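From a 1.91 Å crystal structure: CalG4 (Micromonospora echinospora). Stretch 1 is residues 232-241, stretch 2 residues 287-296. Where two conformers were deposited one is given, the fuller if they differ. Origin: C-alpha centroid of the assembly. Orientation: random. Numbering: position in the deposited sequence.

Stretch 1 232-241: PVLLVSLGNQ
Stretch 2 (287-296) QWIPFHSVLA

A strand packs one face against a short helix in a small, mainly apolar contact that buries 343 Å² in all and has no hydrogen bond between the two stretches. The strand, 233-237, runs with phi from -99° to -150° and psi from 126° to 139°; the helix, 291-295, has phi from -57° to -73° and psi from -34° to -47° and runs at 147° to the strand, roughly antiparallel, with the axes 9.1 Å apart at closest approach. Trp288 (-126/145) and Ile289 (-142/155) lead into it in extended conformation. Register is set by Leu235 and Val294, whose CA atoms lie 6.8 Å apart; farther along, the CA atoms of Asn240 and Gln287 are 8.5 Å apart.

The first rule is alternation. Val233, Leu235 and Ser237 point toward the helix, while Leu234 and Val236 point away; all five take chi1 t, and both leucines have chi2 p. Leu235 is the central residue, covered over 101 Å² by the other stretch. Its CB lies 4.0 Å from Val294 CG1, its CD2 lies 3.8 Å from both Phe291 CD1 and Leu295 CG, and its CD1 reaches to 4.4 Å from Ile289 CG2. One branched side chain thus meets four apolar partners at 3.8 to 4.4 Å, the last a looser touch; the gain comes from close packing and from burying hydrocarbon away from water.

Stretch 2 supplies those partners by different routes. Val294 (chi1 t) points toward the strand and also meets Val233, CG1 to CG1 at 4.1 Å. Phe291 starts sideways and Leu295 starts away, yet chi1 near -76° and -72° brings their ends nearer, with chi2 at -14° and 161°. Ile289 (t, p), from the segment before the helix, starts toward the strand, but its end leads away, leaving a slight contact.

Pro290, at phi/psi -81/110, is the N-cap residue. Its O accepts weak bonds from the N atoms of Ser293 and Val294, both at 3.3 Å; Leu295 N to Phe291 O, at 2.8 Å, continues the helical pattern.

Polar atoms enter near the C-terminal end of stretch 1. Ser237 OG comes within 3.1 Å of Phe291 CZ, obliquely to the ring, a close approach of a small hydroxyl to an aromatic carbon. The same OG accepts a weak hydrogen bond from Gly239 N at 3.5 Å, within a turn where Gly239 has phi/psi 81/-169, a positive phi that favours glycine. Beyond it, Asn240 (chi1 -157°, chi2 38°) places OD1 4.1 Å from Trp288 CZ2, again obliquely; that OD1 is hydrogen-bonded elsewhere in the structure. Trp288 starts away from stretch 1, and with chi1 -80° and chi2 -83° its end comes nearer, to Asn240. Gln241 NE2 donates to Leu238 O at 2.8 Å, bracing the turn.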

# COMPACT_ATOMS: atom_id res chain seq x y z
N PRO A 232 -24.18 -2.81 8.06
CA PRO A 232 -23.18 -2.48 9.07
C PRO A 232 -22.07 -3.52 8.98
O PRO A 232 -22.36 -4.73 8.97
CB PRO A 232 -23.94 -2.62 10.40
CG PRO A 232 -25.40 -2.72 10.03
CD PRO A 232 -25.41 -3.35 8.67
N VAL A 233 -20.84 -3.08 8.76
CA VAL A 233 -19.76 -4.02 8.48
C VAL A 233 -18.80 -4.01 9.70
O VAL A 233 -18.44 -2.95 10.21
CB VAL A 233 -18.98 -3.68 7.18
CG1 VAL A 233 -17.76 -4.63 7.01
CG2 VAL A 233 -19.90 -3.79 5.92
N LEU A 234 -18.42 -5.21 10.14
CA LEU A 234 -17.38 -5.38 11.13
C LEU A 234 -16.18 -6.07 10.53
O LEU A 234 -16.32 -7.13 9.88
CB LEU A 234 -17.92 -6.19 12.31
CG LEU A 234 -16.90 -6.57 13.42
CD1 LEU A 234 -16.34 -5.35 14.22
CD2 LEU A 234 -17.50 -7.59 14.37
N LEU A 235 -14.99 -5.50 10.74
CA LEU A 235 -13.75 -6.23 10.43
C LEU A 235 -13.20 -6.82 11.72
O LEU A 235 -13.05 -6.11 12.73
CB LEU A 235 -12.69 -5.33 9.76
CG LEU A 235 -11.27 -5.94 9.47
CD1 LEU A 235 -11.39 -7.12 8.60
CD2 LEU A 235 -10.37 -4.92 8.80
N VAL A 236 -12.89 -8.09 11.69
CA VAL A 236 -12.26 -8.78 12.80
C VAL A 236 -10.88 -9.29 12.36
O VAL A 236 -10.74 -10.02 11.36
CB VAL A 236 -13.08 -10.02 13.26
CG1 VAL A 236 -12.34 -10.69 14.45
CG2 VAL A 236 -14.50 -9.61 13.63
N SER A 237 -9.85 -8.93 13.11
CA SER A 237 -8.50 -9.42 12.74
C SER A 237 -7.64 -9.57 13.98
O SER A 237 -7.66 -8.69 14.82
CB SER A 237 -7.86 -8.40 11.80
OG SER A 237 -6.59 -8.87 11.40
N LEU A 238 -6.85 -10.63 14.08
CA LEU A 238 -5.92 -10.77 15.21
C LEU A 238 -4.47 -10.76 14.75
O LEU A 238 -3.57 -11.13 15.50
CB LEU A 238 -6.18 -12.08 15.98
CG LEU A 238 -7.53 -12.27 16.69
CD1 LEU A 238 -7.49 -13.60 17.51
CD2 LEU A 238 -7.85 -11.08 17.58
N GLY A 239 -4.26 -10.35 13.51
CA GLY A 239 -2.96 -10.39 12.86
C GLY A 239 -2.63 -11.77 12.30
O GLY A 239 -3.47 -12.68 12.24
N ASN A 240 -1.38 -11.93 11.89
CA ASN A 240 -0.89 -13.17 11.34
C ASN A 240 -0.42 -14.06 12.49
O ASN A 240 0.80 -14.20 12.72
CB ASN A 240 0.24 -12.88 10.36
CG ASN A 240 0.45 -13.97 9.35
OD1 ASN A 240 -0.50 -14.56 8.84
ND2 ASN A 240 1.70 -14.22 9.02
N GLN A 241 -1.39 -14.60 13.23
CA GLN A 241 -1.14 -15.28 14.49
C GLN A 241 -0.45 -16.60 14.25
O GLN A 241 -1.00 -17.46 13.55
CB GLN A 241 -2.46 -15.53 15.25
CG GLN A 241 -3.09 -14.29 15.91
CD GLN A 241 -2.47 -13.96 17.27
OE1 GLN A 241 -2.09 -14.84 18.05
NE2 GLN A 241 -2.39 -12.67 17.57
N GLN A 287 -7.88 -16.05 5.04
CA GLN A 287 -6.54 -15.88 5.57
C GLN A 287 -6.04 -14.45 5.38
O GLN A 287 -5.49 -13.88 6.31
CB GLN A 287 -5.56 -16.87 4.96
CG GLN A 287 -5.80 -18.34 5.43
CD GLN A 287 -4.65 -19.27 5.07
OE1 GLN A 287 -3.94 -19.06 4.08
NE2 GLN A 287 -4.45 -20.29 5.88
N TRP A 288 -6.24 -13.91 4.17
CA TRP A 288 -5.96 -12.53 3.82
C TRP A 288 -7.18 -11.84 3.20
O TRP A 288 -7.92 -12.41 2.42
CB TRP A 288 -4.81 -12.43 2.83
CG TRP A 288 -3.47 -12.55 3.52
CD1 TRP A 288 -2.79 -11.53 4.15
CD2 TRP A 288 -2.70 -13.71 3.69
NE1 TRP A 288 -1.62 -12.00 4.69
CE2 TRP A 288 -1.54 -13.34 4.44
CE3 TRP A 288 -2.80 -15.04 3.23
CZ2 TRP A 288 -0.54 -14.24 4.74
CZ3 TRP A 288 -1.87 -15.89 3.57
CH2 TRP A 288 -0.72 -15.51 4.30
N ILE A 289 -7.31 -10.56 3.51
CA ILE A 289 -8.35 -9.72 2.93
C ILE A 289 -7.71 -8.35 2.68
O ILE A 289 -6.75 -8.01 3.38
CB ILE A 289 -9.61 -9.70 3.87
CG1 ILE A 289 -10.79 -9.01 3.19
CG2 ILE A 289 -9.32 -8.98 5.20
CD1 ILE A 289 -11.11 -9.59 1.87
N PRO A 290 -8.22 -7.54 1.72
CA PRO A 290 -7.57 -6.22 1.70
C PRO A 290 -8.17 -5.34 2.79
O PRO A 290 -9.36 -4.98 2.69
CB PRO A 290 -7.86 -5.69 0.27
CG PRO A 290 -9.11 -6.48 -0.21
CD PRO A 290 -9.34 -7.63 0.74
N PHE A 291 -7.39 -5.04 3.85
CA PHE A 291 -7.95 -4.34 5.01
C PHE A 291 -8.58 -3.01 4.62
O PHE A 291 -9.66 -2.71 5.09
CB PHE A 291 -6.98 -4.10 6.19
CG PHE A 291 -6.69 -5.31 7.03
CD1 PHE A 291 -7.47 -6.45 6.94
CD2 PHE A 291 -5.63 -5.29 7.93
CE1 PHE A 291 -7.18 -7.57 7.72
CE2 PHE A 291 -5.34 -6.42 8.73
CZ PHE A 291 -6.13 -7.57 8.62
N HIS A 292 -7.91 -2.23 3.77
CA HIS A 292 -8.42 -0.89 3.42
C HIS A 292 -9.82 -0.92 2.80
O HIS A 292 -10.66 -0.09 3.13
CB HIS A 292 -7.47 -0.11 2.52
CG HIS A 292 -7.70 1.37 2.57
ND1 HIS A 292 -8.03 2.03 3.74
CD2 HIS A 292 -7.67 2.31 1.60
CE1 HIS A 292 -8.18 3.32 3.48
NE2 HIS A 292 -7.97 3.51 2.19
N SER A 293 -10.06 -1.88 1.90
CA SER A 293 -11.35 -1.98 1.19
C SER A 293 -12.44 -2.29 2.21
O SER A 293 -13.56 -1.74 2.16
CB SER A 293 -11.30 -3.07 0.11
OG SER A 293 -10.13 -2.88 -0.71
N VAL A 294 -12.12 -3.16 3.15
CA VAL A 294 -13.14 -3.52 4.17
C VAL A 294 -13.31 -2.34 5.13
O VAL A 294 -14.46 -1.93 5.41
CB VAL A 294 -12.82 -4.81 4.87
CG1 VAL A 294 -13.89 -5.18 5.91
CG2 VAL A 294 -12.65 -5.91 3.81
N LEU A 295 -12.20 -1.78 5.62
CA LEU A 295 -12.28 -0.65 6.60
C LEU A 295 -13.01 0.53 6.01
O LEU A 295 -13.69 1.26 6.74
CB LEU A 295 -10.89 -0.18 7.12
CG LEU A 295 -10.24 -1.18 8.11
CD1 LEU A 295 -8.72 -1.00 8.27
CD2 LEU A 295 -10.95 -1.20 9.43
N ALA A 296 -12.86 0.76 4.70
CA ALA A 296 -13.59 1.90 4.10
C ALA A 296 -15.11 1.82 4.29
O ALA A 296 -15.77 2.82 4.19
CB ALA A 296 -13.21 2.10 2.58